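PDB 4G59: M152 protein from Murid herpesvirus 1, which is a viral MHC class I-like membrane glycoprotein that probably helps murine cytomegalovirus evade immune recognition by binding host RAE-1 ligands of the NKG2D receptor. Local coordinates for residues L207-I219 with L242-T256. Sequence-based numbering, arbitrary orientation.
Sequences LAYNISLANGVDI and LNGSTDFAFVISSPT. With NAG (2-acetamido-2-deoxy-beta-D-glucopyranose), chain F.
Asn210-Leu213 and Phe250-Ser253 pair as antiparallel strands, their axes 4.5 Å apart at closest and 158° between their directions, with Asn210 opposite Ser253 and Ser212 opposite Val251 as hydrogen-bonded pairs. Both pairs bond reciprocally, Asn210 N reaching Ser253 O at 2.9 Å, and Ala214 N continues the ladder to Ala249 O at 2.8 Å. Just beyond, one water accepts from the backbone N atoms of Asn215, within the type I turn Leu213-Gly216, and Ala249, joining the continuations of the two strands.

Alternate residues point to opposite faces of the sheet. Ile211, Leu213, Phe250 and Ile252 share the apolar face. Ile211 and Ile252 run side by side, CD1 of Ile211 lying 3.9 Å from CG1 of Ile252. Leu213 CD1 sits over the centre of the Phe250 ring, a CH-pi contact 3.8 Å from the centroid and 12° off the normal, while Ile219 CD1 comes to that ring's edge. The other branch of Leu213, CD2, meets CD2 of Leu242 at 3.8 Å, and Val217 CG2 packs on the same Leu242 methyl.

The opposite face is more polar. With CG anti to the backbone N (chi1 -179°), Asn210 carries its amide out on the face shared with Ser253, where ND2 is bonded covalently to C1 of an N-acetylglucosamine; CB of Asn210 lies 3.5 Å from Ser253 OG, close to the sugar's acetamido group.

Past the strands, at the end away from the turn, Leu207 CD1 touches Ser254 OG, which donates to Thr256 OG1, itself also hydrogen-bonded to Asp179.

Within this immunoglobulin-like sandwich, strand 210-213 is the edge strand, within this chain, of a four-stranded sheet, strand 258-264 flanks 250-253, and the apolar face packs on strands 196-203 and 231-238 of the facing sheet through Val197, Cys199, Ala235 and Leu237.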
loop_
_atom_site.group_PDB
_atom_site.type_symbol
_atom_site.label_atom_id
_atom_site.label_comp_id
_atom_site.label_asym_id
_atom_site.label_seq_id
_atom_site.Cartn_x
_atom_site.Cartn_y
_atom_site.Cartn_z
ATOM N N LEU B 207 -13.148 5.100 -8.113
ATOM C CA LEU B 207 -12.432 6.169 -8.816
ATOM C C LEU B 207 -11.143 6.551 -8.092
ATOM O O LEU B 207 -10.985 6.292 -6.887
ATOM C CB LEU B 207 -13.330 7.396 -9.006
ATOM C CG LEU B 207 -14.494 7.189 -9.969
ATOM C CD1 LEU B 207 -15.586 8.242 -9.786
ATOM C CD2 LEU B 207 -13.952 7.180 -11.419
ATOM N N ALA B 208 -10.210 7.156 -8.826
ATOM C CA ALA B 208 -8.972 7.621 -8.198
ATOM C C ALA B 208 -9.197 8.928 -7.454
ATOM O O ALA B 208 -8.785 9.984 -7.903
ATOM C CB ALA B 208 -7.853 7.766 -9.207
ATOM N N TYR B 209 -9.853 8.848 -6.308
ATOM C CA TYR B 209 -10.156 10.034 -5.538
ATOM C C TYR B 209 -8.898 10.638 -4.944
ATOM O O TYR B 209 -7.916 9.948 -4.663
ATOM C CB TYR B 209 -11.118 9.703 -4.398
ATOM C CG TYR B 209 -12.412 9.044 -4.825
ATOM C CD1 TYR B 209 -13.484 9.793 -5.293
ATOM C CD2 TYR B 209 -12.573 7.670 -4.717
ATOM C CE1 TYR B 209 -14.686 9.174 -5.662
ATOM C CE2 TYR B 209 -13.752 7.048 -5.080
ATOM C CZ TYR B 209 -14.795 7.795 -5.556
ATOM O OH TYR B 209 -15.955 7.143 -5.911
ATOM N N ASN B 210 -8.936 11.952 -4.766
ATOM C CA ASN B 210 -7.853 12.657 -4.114
ATOM C C ASN B 210 -8.392 13.374 -2.888
ATOM O O ASN B 210 -9.335 14.161 -2.981
ATOM C CB ASN B 210 -7.207 13.657 -5.072
ATOM C CG ASN B 210 -6.057 14.413 -4.438
ATOM O OD1 ASN B 210 -5.725 14.197 -3.272
ATOM N ND2 ASN B 210 -5.442 15.308 -5.203
ATOM N N ILE B 211 -7.785 13.108 -1.739
ATOM C CA ILE B 211 -8.167 13.777 -0.508
ATOM C C ILE B 211 -6.987 14.641 -0.035
ATOM O O ILE B 211 -5.843 14.176 0.001
ATOM C CB ILE B 211 -8.599 12.759 0.556
ATOM C CG1 ILE B 211 -8.997 13.444 1.849
ATOM C CG2 ILE B 211 -7.510 11.773 0.852
ATOM C CD1 ILE B 211 -9.908 12.548 2.712
ATOM N N SER B 212 -7.265 15.900 0.284
ATOM C CA SER B 212 -6.243 16.825 0.730
ATOM C C SER B 212 -6.949 17.856 1.609
ATOM O O SER B 212 -8.182 17.828 1.720
ATOM C CB SER B 212 -5.558 17.484 -0.468
ATOM O OG SER B 212 -6.444 18.365 -1.147
ATOM N N LEU B 213 -6.184 18.740 2.250
ATOM C CA LEU B 213 -6.769 19.757 3.133
ATOM C C LEU B 213 -6.789 21.091 2.412
ATOM O O LEU B 213 -5.876 21.389 1.648
ATOM C CB LEU B 213 -5.958 19.888 4.422
ATOM C CG LEU B 213 -6.700 20.270 5.698
ATOM C CD1 LEU B 213 -7.539 19.086 6.146
ATOM C CD2 LEU B 213 -5.716 20.703 6.798
ATOM N N ALA B 214 -7.807 21.906 2.678
ATOM C CA ALA B 214 -8.064 23.106 1.880
ATOM C C ALA B 214 -6.906 24.094 1.864
ATOM O O ALA B 214 -6.628 24.717 0.837
ATOM C CB ALA B 214 -9.331 23.790 2.350
ATOM N N ASN B 215 -6.238 24.253 3.002
ATOM C CA ASN B 215 -5.175 25.246 3.094
ATOM C C ASN B 215 -3.798 24.709 2.719
ATOM O O ASN B 215 -2.809 25.427 2.827
ATOM C CB ASN B 215 -5.157 25.913 4.482
ATOM C CG ASN B 215 -4.568 25.018 5.562
ATOM O OD1 ASN B 215 -4.526 23.791 5.428
ATOM N ND2 ASN B 215 -4.109 25.632 6.647
ATOM N N GLY B 216 -3.726 23.448 2.291
ATOM C CA GLY B 216 -2.476 22.904 1.784
ATOM C C GLY B 216 -1.637 22.094 2.763
ATOM O O GLY B 216 -0.682 21.406 2.363
ATOM N N VAL B 217 -1.975 22.176 4.044
ATOM C CA VAL B 217 -1.273 21.399 5.071
ATOM C C VAL B 217 -1.261 19.915 4.731
ATOM O O VAL B 217 -2.310 19.367 4.386
ATOM C CB VAL B 217 -1.958 21.561 6.424
ATOM C CG1 VAL B 217 -1.372 20.575 7.430
ATOM C CG2 VAL B 217 -1.803 22.982 6.914
ATOM N N ASP B 218 -0.104 19.255 4.827
ATOM C CA ASP B 218 -0.038 17.830 4.468
ATOM C C ASP B 218 -0.864 16.942 5.404
ATOM O O ASP B 218 -0.991 17.207 6.605
ATOM C CB ASP B 218 1.404 17.324 4.385
ATOM C CG ASP B 218 2.153 17.888 3.187
ATOM O OD1 ASP B 218 1.518 18.081 2.123
ATOM O OD2 ASP B 218 3.376 18.140 3.315
ATOM N N ILE B 219 -1.450 15.904 4.825
ATOM C CA ILE B 219 -2.149 14.878 5.579
ATOM C C ILE B 219 -1.685 13.533 5.052
ATOM O O ILE B 219 -1.100 13.444 3.977
ATOM C CB ILE B 219 -3.680 14.978 5.403
ATOM C CG1 ILE B 219 -4.061 14.970 3.924
ATOM C CG2 ILE B 219 -4.225 16.233 6.063
ATOM C CD1 ILE B 219 -5.541 15.201 3.729
ATOM N N LEU B 242 -1.550 22.648 12.072
ATOM C CA LEU B 242 -2.378 23.789 11.712
ATOM C C LEU B 242 -1.904 25.080 12.387
ATOM O O LEU B 242 -2.427 26.165 12.108
ATOM C CB LEU B 242 -3.848 23.516 12.053
ATOM C CG LEU B 242 -4.562 22.484 11.169
ATOM C CD1 LEU B 242 -6.057 22.607 11.299
ATOM C CD2 LEU B 242 -4.144 22.626 9.708
ATOM N N ASN B 243 -0.905 24.951 13.258
ATOM C CA ASN B 243 -0.363 26.075 14.019
ATOM C C ASN B 243 -1.458 26.853 14.743
ATOM O O ASN B 243 -1.856 27.930 14.302
ATOM C CB ASN B 243 0.458 27.018 13.124
ATOM C CG ASN B 243 1.514 26.289 12.299
ATOM O OD1 ASN B 243 2.031 25.244 12.697
ATOM N ND2 ASN B 243 1.841 26.849 11.140
ATOM N N GLY B 244 -1.962 26.287 15.835
ATOM C CA GLY B 244 -2.912 26.981 16.688
ATOM C C GLY B 244 -4.328 27.126 16.158
ATOM O O GLY B 244 -5.276 27.232 16.939
ATOM N N SER B 245 -4.482 27.144 14.837
ATOM C CA SER B 245 -5.806 27.255 14.246
ATOM C C SER B 245 -6.609 25.985 14.488
ATOM O O SER B 245 -6.096 24.997 15.020
ATOM C CB SER B 245 -5.729 27.565 12.753
ATOM O OG SER B 245 -7.027 27.683 12.197
ATOM N N THR B 246 -7.874 26.031 14.091
ATOM C CA THR B 246 -8.830 24.978 14.383
ATOM C C THR B 246 -9.869 24.996 13.279
ATOM O O THR B 246 -10.899 24.322 13.356
ATOM C CB THR B 246 -9.519 25.237 15.725
ATOM O OG1 THR B 246 -10.610 24.325 15.893
ATOM C CG2 THR B 246 -10.041 26.669 15.776
ATOM N N ASP B 247 -9.590 25.798 12.259
ATOM C CA ASP B 247 -10.446 25.864 11.089
ATOM C C ASP B 247 -9.744 25.210 9.904
ATOM O O ASP B 247 -8.716 25.693 9.413
ATOM C CB ASP B 247 -10.827 27.310 10.773
ATOM C CG ASP B 247 -11.718 27.425 9.551
ATOM O OD1 ASP B 247 -12.547 26.513 9.321
ATOM O OD2 ASP B 247 -11.579 28.431 8.821
ATOM N N PHE B 248 -10.311 24.095 9.462
ATOM C CA PHE B 248 -9.747 23.313 8.376
ATOM C C PHE B 248 -10.891 22.664 7.618
ATOM O O PHE B 248 -12.002 22.520 8.140
ATOM C CB PHE B 248 -8.839 22.220 8.941
ATOM C CG PHE B 248 -9.550 21.275 9.862
ATOM C CD1 PHE B 248 -10.153 20.125 9.374
ATOM C CD2 PHE B 248 -9.628 21.541 11.215
ATOM C CE1 PHE B 248 -10.806 19.270 10.218
ATOM C CE2 PHE B 248 -10.279 20.683 12.058
ATOM C CZ PHE B 248 -10.871 19.553 11.560
ATOM N N ALA B 249 -10.627 22.261 6.384
ATOM C CA ALA B 249 -11.597 21.438 5.683
ATOM C C ALA B 249 -10.885 20.411 4.847
ATOM O O ALA B 249 -9.859 20.702 4.216
ATOM C CB ALA B 249 -12.533 22.280 4.826
ATOM N N PHE B 250 -11.420 19.195 4.856
ATOM C CA PHE B 250 -10.896 18.166 3.973
ATOM C C PHE B 250 -11.555 18.361 2.627
ATOM O O PHE B 250 -12.762 18.582 2.558
ATOM C CB PHE B 250 -11.231 16.783 4.524
ATOM C CG PHE B 250 -10.443 16.416 5.759
ATOM C CD1 PHE B 250 -9.234 15.768 5.644
ATOM C CD2 PHE B 250 -10.922 16.714 7.029
ATOM C CE1 PHE B 250 -8.500 15.420 6.773
ATOM C CE2 PHE B 250 -10.186 16.374 8.177
ATOM C CZ PHE B 250 -8.977 15.726 8.047
ATOM N N VAL B 251 -10.771 18.301 1.556
ATOM C CA VAL B 251 -11.335 18.335 0.209
ATOM C C VAL B 251 -11.118 16.983 -0.445
ATOM O O VAL B 251 -9.995 16.468 -0.476
ATOM C CB VAL B 251 -10.731 19.447 -0.667
ATOM C CG1 VAL B 251 -11.401 19.460 -2.044
ATOM C CG2 VAL B 251 -10.912 20.787 0.005
ATOM N N ILE B 252 -12.216 16.409 -0.936
ATOM C CA ILE B 252 -12.196 15.117 -1.595
ATOM C C ILE B 252 -12.610 15.363 -3.025
ATOM O O ILE B 252 -13.701 15.871 -3.275
ATOM C CB ILE B 252 -13.199 14.170 -0.948
ATOM C CG1 ILE B 252 -12.849 13.951 0.520
ATOM C CG2 ILE B 252 -13.183 12.848 -1.647
ATOM C CD1 ILE B 252 -13.938 13.217 1.316
ATOM N N SER B 253 -11.745 15.031 -3.969
ATOM C CA SER B 253 -12.041 15.331 -5.356
ATOM C C SER B 253 -12.024 14.093 -6.249
ATOM O O SER B 253 -11.233 13.174 -6.058
ATOM C CB SER B 253 -11.071 16.377 -5.874
ATOM O OG SER B 253 -9.828 15.779 -6.116
ATOM N N SER B 254 -12.925 14.084 -7.224
ATOM C CA SER B 254 -13.137 12.938 -8.097
ATOM C C SER B 254 -12.765 13.305 -9.525
ATOM O O SER B 254 -13.000 14.433 -9.964
ATOM C CB SER B 254 -14.606 12.537 -8.049
ATOM O OG SER B 254 -14.922 11.675 -9.124
ATOM N N PRO B 255 -12.159 12.361 -10.253
ATOM C CA PRO B 255 -11.764 12.680 -11.627
ATOM C C PRO B 255 -12.989 12.993 -12.485
ATOM O O PRO B 255 -12.838 13.606 -13.536
ATOM C CB PRO B 255 -11.095 11.382 -12.125
ATOM C CG PRO B 255 -10.808 10.570 -10.890
ATOM C CD PRO B 255 -11.752 11.004 -9.826
ATOM N N THR B 256 -14.178 12.583 -12.048
ATOM C CA THR B 256 -15.384 12.886 -12.815
ATOM C C THR B 256 -15.844 14.333 -12.655
ATOM O O THR B 256 -16.816 14.747 -13.291
ATOM C CB THR B 256 -16.521 11.939 -12.487
ATOM O OG1 THR B 256 -16.870 12.091 -11.108
ATOM C CG2 THR B 256 -16.092 10.534 -12.742
HETATM C C1 NAG F . -4.136 15.408 -5.675
HETATM C C2 NAG F . -4.308 15.582 -7.180
HETATM C C3 NAG F . -2.938 15.739 -7.820
HETATM C C4 NAG F . -2.258 16.927 -7.166
HETATM C C5 NAG F . -2.157 16.652 -5.672
HETATM C C6 NAG F . -1.419 17.775 -4.954
HETATM C C7 NAG F . -6.203 14.562 -8.297
HETATM C C8 NAG F . -6.817 13.308 -8.846
HETATM N N2 NAG F . -5.000 14.440 -7.743
HETATM O O3 NAG F . -3.079 15.968 -9.203
HETATM O O4 NAG F . -0.969 17.099 -7.708
HETATM O O5 NAG F . -3.465 16.539 -5.154
HETATM O O6 NAG F . -1.381 17.504 -3.571
HETATM O O7 NAG F . -6.803 15.634 -8.367
HETATM O O HOH W 1 -7.736 23.420 5.478
#